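Local coordinates for protein putative oxidoreductase (Bacteroides fragilis NCTC 9343, PDB 3FHL) that probably works as a nucleotide-dependent oxidoreductase of the Gfo/Idh/MocA family, pairing an NAD-binding Rossmann domain with a C-terminal alpha/beta domain, at residues R145-S151 with R243-T249; T152-N158 with K232-R238; G173-Y177 with V210-I216; K255-K260 with E278-E283. All blocks are in the same frame, centred on the assembly; numbering follows the deposited sequence.

Interaction 1 (R145-S151 with R243-T249)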
# COMPACT_ATOMS: atom_id res chain seq x y z
N ARG C 145 -7.71 -10.72 17.04
CA ARG C 145 -8.76 -10.10 16.21
C ARG C 145 -8.09 -9.41 15.01
O ARG C 145 -7.22 -8.56 15.21
CB ARG C 145 -9.54 -9.09 17.03
CG ARG C 145 -10.47 -8.20 16.23
CD ARG C 145 -11.35 -7.34 17.11
NE ARG C 145 -10.63 -6.54 18.10
CZ ARG C 145 -10.19 -5.30 17.90
NH1 ARG C 145 -10.35 -4.72 16.72
NH2 ARG C 145 -9.56 -4.65 18.87
N LEU C 146 -8.47 -9.78 13.79
CA LEU C 146 -7.89 -9.16 12.59
C LEU C 146 -8.36 -7.71 12.45
O LEU C 146 -9.55 -7.41 12.63
CB LEU C 146 -8.26 -9.93 11.32
CG LEU C 146 -7.57 -9.50 10.00
CD1 LEU C 146 -6.15 -9.99 9.96
CD2 LEU C 146 -8.36 -10.00 8.81
N VAL C 147 -7.41 -6.82 12.13
CA VAL C 147 -7.74 -5.41 11.92
C VAL C 147 -7.41 -4.91 10.52
O VAL C 147 -7.99 -3.92 10.06
CB VAL C 147 -7.12 -4.48 13.00
CG1 VAL C 147 -7.52 -4.93 14.40
CG2 VAL C 147 -5.58 -4.41 12.89
N GLU C 148 -6.49 -5.58 9.82
CA GLU C 148 -6.07 -5.11 8.50
C GLU C 148 -5.68 -6.26 7.58
O GLU C 148 -5.04 -7.20 8.00
CB GLU C 148 -4.91 -4.11 8.62
CG GLU C 148 -4.42 -3.57 7.26
CD GLU C 148 -3.55 -2.32 7.35
OE1 GLU C 148 -2.78 -2.19 8.33
OE2 GLU C 148 -3.64 -1.49 6.42
N TYR C 149 -6.07 -6.13 6.31
CA TYR C 149 -5.83 -7.14 5.29
C TYR C 149 -5.33 -6.42 4.06
O TYR C 149 -6.04 -5.57 3.50
CB TYR C 149 -7.17 -7.84 4.97
CG TYR C 149 -7.18 -8.82 3.81
CD1 TYR C 149 -6.84 -10.16 4.01
CD2 TYR C 149 -7.59 -8.42 2.54
CE1 TYR C 149 -6.90 -11.07 2.98
CE2 TYR C 149 -7.64 -9.31 1.48
CZ TYR C 149 -7.31 -10.65 1.71
OH TYR C 149 -7.35 -11.53 0.67
N GLU C 150 -4.12 -6.76 3.65
CA GLU C 150 -3.52 -6.21 2.44
C GLU C 150 -3.18 -7.34 1.51
O GLU C 150 -2.55 -8.32 1.91
CB GLU C 150 -2.25 -5.44 2.77
CG GLU C 150 -2.50 -4.23 3.66
CD GLU C 150 -1.25 -3.74 4.36
OE1 GLU C 150 -0.21 -3.55 3.70
OE2 GLU C 150 -1.32 -3.55 5.58
N SER C 151 -3.57 -7.20 0.25
CA SER C 151 -3.33 -8.24 -0.73
C SER C 151 -2.84 -7.57 -2.01
O SER C 151 -3.51 -6.70 -2.56
CB SER C 151 -4.64 -9.05 -0.94
OG SER C 151 -4.58 -9.90 -2.07
N ARG C 243 2.77 -10.30 -0.92
CA ARG C 243 1.56 -10.85 -1.49
C ARG C 243 0.41 -10.66 -0.50
O ARG C 243 -0.68 -10.23 -0.88
CB ARG C 243 1.76 -12.34 -1.83
CG ARG C 243 0.48 -13.08 -2.28
CD ARG C 243 0.04 -12.74 -3.71
NE ARG C 243 -1.31 -13.23 -3.97
CZ ARG C 243 -2.42 -12.58 -3.63
NH1 ARG C 243 -3.61 -13.10 -3.91
NH2 ARG C 243 -2.35 -11.40 -3.02
N PHE C 244 0.67 -10.96 0.76
CA PHE C 244 -0.28 -10.69 1.83
C PHE C 244 0.42 -10.05 3.01
O PHE C 244 1.54 -10.42 3.37
CB PHE C 244 -0.95 -11.98 2.33
CG PHE C 244 -2.01 -12.53 1.40
CD1 PHE C 244 -1.76 -13.68 0.65
CD2 PHE C 244 -3.25 -11.90 1.27
CE1 PHE C 244 -2.74 -14.19 -0.23
CE2 PHE C 244 -4.22 -12.41 0.40
CZ PHE C 244 -3.97 -13.55 -0.35
N ALA C 245 -0.25 -9.08 3.62
CA ALA C 245 0.16 -8.60 4.93
C ALA C 245 -1.11 -8.46 5.73
O ALA C 245 -1.99 -7.69 5.35
CB ALA C 245 0.90 -7.26 4.84
N LEU C 246 -1.21 -9.23 6.80
CA LEU C 246 -2.37 -9.17 7.67
C LEU C 246 -1.91 -8.74 9.04
O LEU C 246 -0.84 -9.13 9.47
CB LEU C 246 -3.06 -10.54 7.74
CG LEU C 246 -4.00 -10.90 6.59
CD1 LEU C 246 -3.25 -11.25 5.34
CD2 LEU C 246 -4.87 -12.08 7.01
N HIS C 247 -2.73 -7.94 9.72
CA HIS C 247 -2.37 -7.44 11.03
C HIS C 247 -3.54 -7.66 11.95
O HIS C 247 -4.67 -7.38 11.57
CB HIS C 247 -2.00 -5.93 10.98
CG HIS C 247 -0.78 -5.64 10.14
ND1 HIS C 247 0.47 -6.11 10.47
CD2 HIS C 247 -0.64 -4.96 8.98
CE1 HIS C 247 1.34 -5.73 9.55
NE2 HIS C 247 0.69 -5.02 8.63
N GLY C 248 -3.27 -8.16 13.15
CA GLY C 248 -4.30 -8.30 14.16
C GLY C 248 -3.84 -7.75 15.49
O GLY C 248 -2.71 -7.23 15.60
N THR C 249 -4.70 -7.87 16.49
CA THR C 249 -4.38 -7.40 17.86
C THR C 249 -3.17 -8.09 18.47
O THR C 249 -2.42 -7.47 19.23
CB THR C 249 -5.60 -7.54 18.82
OG1 THR C 249 -6.09 -8.90 18.80
CG2 THR C 249 -6.72 -6.60 18.39
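H247 O accepts two backbone bonds, from V147 N at 2.9 Å and from E148 N, which marks a classic beta bulge in an otherwise regular antiparallel pairing of 145-151 with 243-249. Beyond it, E150 and A245 exchange both backbone bonds. Y149, L246, S151 and F244 share one face of the sheet. With Y149 CG anti to its own N (chi1 173°), the ring lies alongside L246 and F244; CD1 touches L246 CG at 3.9 Å, and the hydroxyl arrives at the edge of the F244 ring, whose plane is turned 51° from that of Y149. S151 is small enough to fit beside this ring and offers a hydroxyl: R243 bends at chi2 (75°) and sends NH2 to S151 OG, 2.9 Å away and within the guanidinium plane. On the other face E148 runs beside H247, while E150 OE2 meets the imidazole at its edge, 3.7 Å from CD2. These acids look outward to K232 of the second subunit, and H247 ND1 bonds S252. At the far end T249 OG1 receives R145 N. One face thus packs on helices 129-139 and 180-191, the other on the partner subunit, as in the open-faced sheet of Gfo/Idh/MocA C-terminal domains.

Interaction 2 (T152-N158 with K232-R238)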
# COMPACT_ATOMS: atom_id res chain seq x y z
N THR C 152 -1.67 -7.98 -2.49
CA THR C 152 -1.01 -7.31 -3.60
C THR C 152 -0.38 -8.28 -4.58
O THR C 152 0.28 -9.22 -4.16
CB THR C 152 0.15 -6.40 -3.07
OG1 THR C 152 -0.35 -5.47 -2.12
CG2 THR C 152 0.89 -5.64 -4.22
N PHE C 153 -0.59 -8.05 -5.88
CA PHE C 153 0.24 -8.69 -6.91
C PHE C 153 1.32 -7.76 -7.45
O PHE C 153 1.07 -6.88 -8.28
CB PHE C 153 -0.60 -9.21 -8.08
CG PHE C 153 -1.21 -10.57 -7.87
CD1 PHE C 153 -0.44 -11.64 -7.41
CD2 PHE C 153 -2.56 -10.79 -8.16
CE1 PHE C 153 -1.00 -12.90 -7.23
CE2 PHE C 153 -3.13 -12.05 -7.98
CZ PHE C 153 -2.36 -13.10 -7.51
N ALA C 154 2.54 -7.98 -6.98
CA ALA C 154 3.69 -7.19 -7.37
C ALA C 154 4.36 -7.79 -8.59
O ALA C 154 4.72 -8.97 -8.60
CB ALA C 154 4.66 -7.12 -6.22
N ARG C 155 4.50 -6.99 -9.64
CA ARG C 155 5.18 -7.46 -10.84
C ARG C 155 6.17 -6.40 -11.30
O ARG C 155 6.10 -5.25 -10.88
CB ARG C 155 4.16 -7.76 -11.95
CG ARG C 155 3.21 -8.91 -11.63
CD ARG C 155 2.54 -9.47 -12.88
NE ARG C 155 1.83 -10.72 -12.62
CZ ARG C 155 0.98 -11.31 -13.46
NH1 ARG C 155 0.71 -10.76 -14.64
NH2 ARG C 155 0.40 -12.45 -13.11
N TYR C 156 7.09 -6.78 -12.18
CA TYR C 156 8.01 -5.83 -12.76
C TYR C 156 8.24 -6.15 -14.23
O TYR C 156 8.98 -7.07 -14.55
CB TYR C 156 9.35 -5.75 -11.98
CG TYR C 156 10.29 -4.72 -12.58
CD1 TYR C 156 10.04 -3.35 -12.44
CD2 TYR C 156 11.39 -5.11 -13.34
CE1 TYR C 156 10.88 -2.41 -13.01
CE2 TYR C 156 12.23 -4.18 -13.93
CZ TYR C 156 11.96 -2.83 -13.76
OH TYR C 156 12.78 -1.89 -14.34
N ARG C 157 7.64 -5.34 -15.07
CA ARG C 157 7.79 -5.42 -16.48
C ARG C 157 7.76 -4.02 -17.08
O ARG C 157 6.72 -3.48 -17.31
CB ARG C 157 6.69 -6.29 -17.06
CG ARG C 157 6.73 -6.44 -18.55
CD ARG C 157 6.17 -7.78 -18.98
NE ARG C 157 4.76 -7.69 -19.28
CZ ARG C 157 3.86 -8.61 -18.96
NH1 ARG C 157 4.22 -9.69 -18.30
NH2 ARG C 157 2.59 -8.43 -19.28
N ASN C 158 8.93 -3.45 -17.31
CA ASN C 158 9.04 -2.09 -17.78
C ASN C 158 9.13 -2.06 -19.27
O ASN C 158 10.08 -1.59 -19.81
CB ASN C 158 10.27 -1.42 -17.19
CG ASN C 158 10.38 0.03 -17.58
OD1 ASN C 158 9.41 0.72 -17.75
ND2 ASN C 158 11.59 0.50 -17.69
N LYS C 232 -4.03 -4.34 -4.23
CA LYS C 232 -3.08 -3.62 -5.08
C LYS C 232 -2.46 -4.51 -6.12
O LYS C 232 -2.25 -5.69 -5.88
CB LYS C 232 -1.92 -3.10 -4.25
CG LYS C 232 -2.04 -1.71 -3.72
CD LYS C 232 -0.73 -1.30 -3.02
CE LYS C 232 0.20 -0.54 -3.95
NZ LYS C 232 1.29 0.13 -3.14
N ALA C 233 -2.13 -3.93 -7.27
CA ALA C 233 -1.23 -4.58 -8.22
C ALA C 233 -0.52 -3.54 -9.06
O ALA C 233 -1.04 -2.45 -9.27
CB ALA C 233 -1.97 -5.55 -9.13
N SER C 234 0.67 -3.89 -9.55
CA SER C 234 1.46 -2.97 -10.34
C SER C 234 2.46 -3.74 -11.17
O SER C 234 2.95 -4.79 -10.74
CB SER C 234 2.22 -1.98 -9.42
OG SER C 234 3.01 -1.07 -10.18
N TYR C 235 2.74 -3.22 -12.36
CA TYR C 235 3.81 -3.75 -13.21
C TYR C 235 5.15 -3.05 -12.99
O TYR C 235 6.13 -3.34 -13.67
CB TYR C 235 3.41 -3.66 -14.68
CG TYR C 235 2.69 -4.89 -15.19
CD1 TYR C 235 3.34 -6.12 -15.24
CD2 TYR C 235 1.38 -4.82 -15.64
CE1 TYR C 235 2.70 -7.25 -15.72
CE2 TYR C 235 0.73 -5.94 -16.13
CZ TYR C 235 1.39 -7.15 -16.16
OH TYR C 235 0.73 -8.27 -16.63
N LEU C 236 5.20 -2.13 -12.02
CA LEU C 236 6.47 -1.48 -11.68
C LEU C 236 6.78 -1.56 -10.20
O LEU C 236 6.67 -0.57 -9.47
CB LEU C 236 6.47 -0.03 -12.17
CG LEU C 236 6.62 0.19 -13.68
CD1 LEU C 236 6.56 1.70 -13.96
CD2 LEU C 236 7.92 -0.43 -14.23
N MET C 237 7.10 -2.77 -9.75
CA MET C 237 7.52 -3.02 -8.37
C MET C 237 8.71 -3.96 -8.44
O MET C 237 8.58 -5.17 -8.19
CB MET C 237 6.41 -3.66 -7.51
CG MET C 237 5.20 -2.80 -7.21
SD MET C 237 4.01 -3.56 -6.06
CE MET C 237 2.93 -2.17 -5.77
N ARG C 238 9.87 -3.41 -8.81
CA ARG C 238 11.10 -4.21 -8.95
C ARG C 238 11.42 -4.99 -7.70
O ARG C 238 11.82 -6.16 -7.77
CB ARG C 238 12.30 -3.38 -9.42
CG ARG C 238 13.40 -4.29 -9.97
CD ARG C 238 14.40 -3.60 -10.84
NE ARG C 238 15.09 -4.57 -11.67
CZ ARG C 238 15.82 -4.27 -12.75
NH1 ARG C 238 15.97 -3.02 -13.14
NH2 ARG C 238 16.39 -5.25 -13.44
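F153 and A233 meet CB to CB at 4.0 Å where strands 146-154 and 228-234 run parallel. Here the fit is close: F153 N bonds K232 O, S234 N returns to F153 O, and R155 N bonds S234 O (2.9 Å). Alanines suit this ground: the short A154 lets the thioether of M237 come close along its extended chain, SD lying 3.6 Å from A154 CB. Beyond A154 the strands end but the backbones stay tied, M237 N to R155 O and R157 N to Y235 O. S234 OG accepts L236 N in an ST turn, bending the chain as it leaves the sheet.

The outer part is looser and nearer solvent, made of long, flat side chains. Y235 lies between two arginines: R155 runs beside it and gives a weak NH1 bond to OH at 3.2 Å, in the guanidinium plane, whereas R157, exposed and poorly ordered, lays a guanidinium face over CE1. Y156, its ring carried away from the backbone N by a chi1 of -179°, takes R238 CB over one face in a CH-pi contact 4.0 Å from the centroid, with ring and guanidinium planes 21° apart. The polar ends of this pair reach T249 O and L250 O of the second subunit. Tight parallel pairing thus opens into an arginine-tyrosine fringe at the C-terminal ends of both strands, part of the dimer-forming C-terminal domain of this family.

Interaction 3 (G173-Y177 with V210-I216)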
# COMPACT_ATOMS: atom_id res chain seq x y z
N GLY C 173 -9.17 -5.37 -20.41
CA GLY C 173 -7.77 -5.40 -20.82
C GLY C 173 -6.80 -5.01 -19.71
O GLY C 173 -5.66 -5.47 -19.68
N GLY C 174 -7.27 -4.17 -18.79
CA GLY C 174 -6.39 -3.63 -17.75
C GLY C 174 -6.01 -4.58 -16.63
O GLY C 174 -6.49 -5.71 -16.56
N LEU C 175 -5.14 -4.11 -15.74
CA LEU C 175 -4.70 -4.88 -14.58
C LEU C 175 -5.82 -5.08 -13.56
O LEU C 175 -5.88 -6.11 -12.90
CB LEU C 175 -3.52 -4.18 -13.89
CG LEU C 175 -2.56 -5.05 -13.09
CD1 LEU C 175 -2.03 -6.18 -13.95
CD2 LEU C 175 -1.41 -4.23 -12.55
N THR C 176 -6.68 -4.07 -13.42
CA THR C 176 -7.82 -4.10 -12.49
C THR C 176 -8.81 -5.21 -12.83
O THR C 176 -9.40 -5.83 -11.94
CB THR C 176 -8.53 -2.74 -12.45
OG1 THR C 176 -7.57 -1.71 -12.15
CG2 THR C 176 -9.64 -2.70 -11.35
N TYR C 177 -8.99 -5.47 -14.12
CA TYR C 177 -9.76 -6.63 -14.57
C TYR C 177 -8.95 -7.92 -14.43
O TYR C 177 -9.40 -8.84 -13.77
CB TYR C 177 -10.23 -6.49 -16.02
CG TYR C 177 -11.59 -5.84 -16.18
CD1 TYR C 177 -11.70 -4.52 -16.63
CD2 TYR C 177 -12.76 -6.55 -15.89
CE1 TYR C 177 -12.95 -3.91 -16.78
CE2 TYR C 177 -14.02 -5.95 -16.05
CZ TYR C 177 -14.10 -4.63 -16.49
OH TYR C 177 -15.33 -4.02 -16.65
N VAL C 210 -3.64 0.62 -21.27
CA VAL C 210 -4.58 0.25 -20.20
C VAL C 210 -3.89 0.35 -18.84
O VAL C 210 -2.65 0.35 -18.78
CB VAL C 210 -5.14 -1.20 -20.39
CG1 VAL C 210 -6.10 -1.26 -21.58
CG2 VAL C 210 -4.02 -2.23 -20.54
N ASP C 211 -4.67 0.43 -17.76
CA ASP C 211 -4.11 0.54 -16.41
C ASP C 211 -3.14 -0.59 -16.09
O ASP C 211 -3.37 -1.76 -16.44
CB ASP C 211 -5.21 0.69 -15.35
CG ASP C 211 -6.11 -0.55 -15.24
OD1 ASP C 211 -6.95 -0.74 -16.13
OD2 ASP C 211 -5.98 -1.31 -14.25
N ASP C 212 -2.02 -0.21 -15.48
CA ASP C 212 -0.99 -1.15 -15.07
C ASP C 212 -0.65 -0.94 -13.61
O ASP C 212 0.39 -1.37 -13.13
CB ASP C 212 0.26 -1.05 -15.98
CG ASP C 212 0.83 0.38 -16.06
OD1 ASP C 212 0.58 1.20 -15.16
OD2 ASP C 212 1.56 0.67 -17.04
N TYR C 213 -1.58 -0.29 -12.90
CA TYR C 213 -1.45 -0.06 -11.47
C TYR C 213 -2.85 0.14 -10.94
O TYR C 213 -3.63 0.89 -11.51
CB TYR C 213 -0.65 1.23 -11.20
CG TYR C 213 -0.65 1.64 -9.74
CD1 TYR C 213 0.38 1.23 -8.90
CD2 TYR C 213 -1.69 2.42 -9.20
CE1 TYR C 213 0.38 1.57 -7.57
CE2 TYR C 213 -1.69 2.76 -7.85
CZ TYR C 213 -0.64 2.33 -7.05
OH TYR C 213 -0.60 2.65 -5.73
N PHE C 214 -3.15 -0.48 -9.80
CA PHE C 214 -4.37 -0.10 -9.07
C PHE C 214 -4.14 -0.19 -7.59
O PHE C 214 -3.32 -1.00 -7.13
CB PHE C 214 -5.60 -0.93 -9.53
CG PHE C 214 -5.57 -2.39 -9.15
CD1 PHE C 214 -5.84 -2.81 -7.84
CD2 PHE C 214 -5.28 -3.35 -10.10
CE1 PHE C 214 -5.80 -4.15 -7.50
CE2 PHE C 214 -5.26 -4.70 -9.77
CZ PHE C 214 -5.51 -5.09 -8.46
N ILE C 215 -4.81 0.66 -6.84
CA ILE C 215 -4.98 0.47 -5.42
C ILE C 215 -6.48 0.62 -5.13
O ILE C 215 -7.12 1.54 -5.62
CB ILE C 215 -4.11 1.43 -4.55
CG1 ILE C 215 -4.27 1.10 -3.07
CG2 ILE C 215 -4.40 2.92 -4.85
CD1 ILE C 215 -3.16 1.59 -2.20
N ILE C 216 -7.03 -0.33 -4.37
CA ILE C 216 -8.46 -0.37 -4.06
C ILE C 216 -8.66 -0.54 -2.58
O ILE C 216 -8.05 -1.39 -1.94
CB ILE C 216 -9.16 -1.52 -4.84
CG1 ILE C 216 -9.04 -1.28 -6.35
CG2 ILE C 216 -10.63 -1.64 -4.40
CD1 ILE C 216 -9.38 -2.50 -7.22
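The backbone of 173-177 turns into helix 175-178 beside the loop that leads to strand 213-221, and L175 N donates to D211 O at 3.0 Å from above the carbonyl plane. G174 occupies the N-cap position, and its CA lies against V210 CB and D211 OD1; a residue without a side chain suits this place, because a CB would run into that carboxylate oxygen.

The grip on the start of the helix comes from across the contact, from D211. It holds its carboxylate between its own N and carbonyl carbon (chi1 65°), which brings OD2 to the first turn of the helix. Two donors of T176 share that oxygen: the backbone N, 3.0 Å away, meets the syn lone pair of OD2, while OG1, at 2.7 Å, comes from above the carboxylate plane. An acid is well placed here, since its negative charge probably gains from the helix N-terminus. The second oxygen, OD1, is held by Y342.

Carbon groups close round these polar atoms. F214 lies obliquely to T176, its CB 3.4 Å from OG1 and its CE2 3.5 Å from L175 O. The branched threonine serves both chemistries, making an apolar contact from its methyl CG2 to I216 CD1 at 4.1 Å while OG1 stays on the aspartate. L175, its CG anti to the backbone N, places CD2 against D212 O at 3.4 Å.

Helix 175-178 thereby lies against the sheet, with L175 also touching A233 of strand 228-234, F214 and T176 meeting L201 of strand 194-202, and helix 328-347 adding Y342 and A341 beside T176 and I216.

Interaction 4 (K255-K260 with E278-E283)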
# COMPACT_ATOMS: atom_id res chain seq x y z
N LYS C 255 3.53 -12.51 3.76
CA LYS C 255 3.90 -13.52 2.77
C LYS C 255 4.35 -12.85 1.46
O LYS C 255 3.75 -11.88 1.03
CB LYS C 255 2.66 -14.41 2.51
CG LYS C 255 2.81 -15.47 1.42
CD LYS C 255 3.30 -16.78 2.00
CE LYS C 255 3.11 -17.97 1.05
NZ LYS C 255 3.95 -17.87 -0.18
N TYR C 256 5.40 -13.38 0.85
CA TYR C 256 5.85 -12.94 -0.47
C TYR C 256 5.72 -14.04 -1.51
O TYR C 256 5.66 -15.22 -1.17
CB TYR C 256 7.33 -12.50 -0.42
CG TYR C 256 7.56 -11.25 0.40
CD1 TYR C 256 7.65 -10.00 -0.21
CD2 TYR C 256 7.67 -11.31 1.80
CE1 TYR C 256 7.86 -8.83 0.54
CE2 TYR C 256 7.86 -10.15 2.56
CZ TYR C 256 7.96 -8.92 1.92
OH TYR C 256 8.16 -7.78 2.66
N GLY C 257 5.70 -13.63 -2.77
CA GLY C 257 5.81 -14.57 -3.88
C GLY C 257 4.46 -14.94 -4.44
O GLY C 257 3.43 -14.41 -3.99
N VAL C 258 4.44 -15.85 -5.41
CA VAL C 258 3.19 -16.34 -5.99
C VAL C 258 3.11 -17.86 -5.95
O VAL C 258 4.11 -18.55 -5.76
CB VAL C 258 2.97 -15.86 -7.45
CG1 VAL C 258 2.60 -14.37 -7.48
CG2 VAL C 258 4.18 -16.17 -8.32
N ASP C 259 1.89 -18.37 -6.12
CA ASP C 259 1.65 -19.80 -6.15
C ASP C 259 2.38 -20.44 -7.34
O ASP C 259 2.46 -19.85 -8.43
CB ASP C 259 0.15 -20.08 -6.13
CG ASP C 259 -0.17 -21.56 -6.08
OD1 ASP C 259 -0.14 -22.16 -7.15
OD2 ASP C 259 -0.44 -22.10 -4.99
N LYS C 260 2.93 -21.62 -7.11
CA LYS C 260 3.82 -22.27 -8.07
C LYS C 260 3.11 -23.28 -8.98
O LYS C 260 3.74 -23.85 -9.88
CB LYS C 260 4.94 -23.00 -7.31
CG LYS C 260 5.44 -22.27 -6.05
CD LYS C 260 6.06 -23.26 -5.02
CE LYS C 260 7.38 -23.86 -5.53
NZ LYS C 260 8.28 -22.85 -6.17
N GLU C 278 2.91 -27.78 -2.58
CA GLU C 278 3.71 -27.46 -1.40
C GLU C 278 4.70 -26.33 -1.67
O GLU C 278 5.18 -26.16 -2.81
CB GLU C 278 4.45 -28.70 -0.86
CG GLU C 278 3.55 -29.70 -0.13
CD GLU C 278 4.32 -30.84 0.55
OE1 GLU C 278 5.56 -30.95 0.35
OE2 GLU C 278 3.68 -31.62 1.28
N GLU C 279 4.98 -25.56 -0.62
CA GLU C 279 5.97 -24.50 -0.66
C GLU C 279 7.12 -24.83 0.27
O GLU C 279 6.95 -25.55 1.25
CB GLU C 279 5.36 -23.17 -0.22
CG GLU C 279 4.25 -22.66 -1.11
CD GLU C 279 3.66 -21.35 -0.62
OE1 GLU C 279 3.18 -21.28 0.54
OE2 GLU C 279 3.67 -20.39 -1.41
N SER C 280 8.29 -24.28 -0.05
CA SER C 280 9.47 -24.42 0.80
C SER C 280 9.38 -23.48 2.00
O SER C 280 8.53 -22.58 2.04
CB SER C 280 10.73 -24.11 0.00
OG SER C 280 10.74 -22.75 -0.42
N GLU C 281 10.27 -23.68 2.97
CA GLU C 281 10.35 -22.83 4.16
C GLU C 281 10.60 -21.35 3.81
O GLU C 281 10.06 -20.44 4.45
CB GLU C 281 11.40 -23.38 5.15
CG GLU C 281 12.08 -22.33 6.04
CD GLU C 281 12.26 -22.76 7.49
OE1 GLU C 281 11.87 -23.90 7.84
OE2 GLU C 281 12.77 -21.94 8.29
N GLN C 282 11.40 -21.14 2.76
CA GLN C 282 11.72 -19.82 2.22
C GLN C 282 10.49 -19.12 1.63
O GLN C 282 10.33 -17.91 1.77
CB GLN C 282 12.81 -20.00 1.15
CG GLN C 282 13.41 -18.73 0.58
CD GLN C 282 14.62 -19.02 -0.32
OE1 GLN C 282 14.64 -18.63 -1.49
NE2 GLN C 282 15.62 -19.70 0.23
N GLU C 283 9.61 -19.90 1.00
CA GLU C 283 8.40 -19.38 0.38
C GLU C 283 7.30 -19.14 1.40
O GLU C 283 6.45 -18.27 1.19
CB GLU C 283 7.91 -20.31 -0.74
CG GLU C 283 8.80 -20.26 -1.97
CD GLU C 283 8.71 -21.49 -2.87
OE1 GLU C 283 9.26 -21.43 -3.99
OE2 GLU C 283 8.11 -22.51 -2.46
O HOH W 1 7.09 -15.40 2.12
O HOH W 2 5.42 -19.41 -3.43
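Three oxygens surround K255 NZ: it forms a salt bridge with E279 OE2 at 2.8 Å, donates to E283 O at 2.9 Å and makes a weak bond to Y256 O. This is one of two lysine-glutamate salt bridges that join the loop following strand 252-255 to the loop before strand 286-291, in the C-terminal alpha/beta domain. Lysine suits the place because its long chain can fold. K255 bends at chi2 (91°) and chi4 (66°), which carries the ammonium from a buried strand end to the opposing loop, where E279 comes from the opposite direction along an extended chain. The carboxylate is met on its syn side, 30° out of plane, whereas E283 O is approached from above the carbonyl plane.

The second bridge lies at the exposed end. K260, curled at chi3 and chi4, places NZ 2.8 Å from E283 OE1, again on the syn side, and rests its CD and CE against OE2. That OE2 also accepts S280 N at 3.0 Å, so a residue of its own loop steadies the glutamate that holds the lysine. E283 therefore works twice, with its backbone carbonyl on K255 and its carboxylate on K260.

Water completes the seam. One molecule links Y256 N to E283 O, and a second donates to both V258 O and E279 OE2, lying 2.8 Å from each oxygen.

Interactions 1 and 2 share strand 146-154, which pairs antiparallel with 244-248 along one edge and parallel with 228-234 along the other; R243 O also accepts a hydrogen bond from T152 N, joining the contacts. Interaction 3 continues across the same sheet, since F214 N bonds A233 O, and it adds a short helix. Interactions 1 and 3 are buried, interaction 2 only partly, and interaction 4 is a surface contact, tied to the sheet by K255 N on F244 O. Chemistry follows place: backbone ladders and apolar packing in the sheet, a carboxylate at a helix start, salt bridges and water between outer loops. Interactions 1, 2 and 3 reach the second subunit, interaction 4 only through Y256.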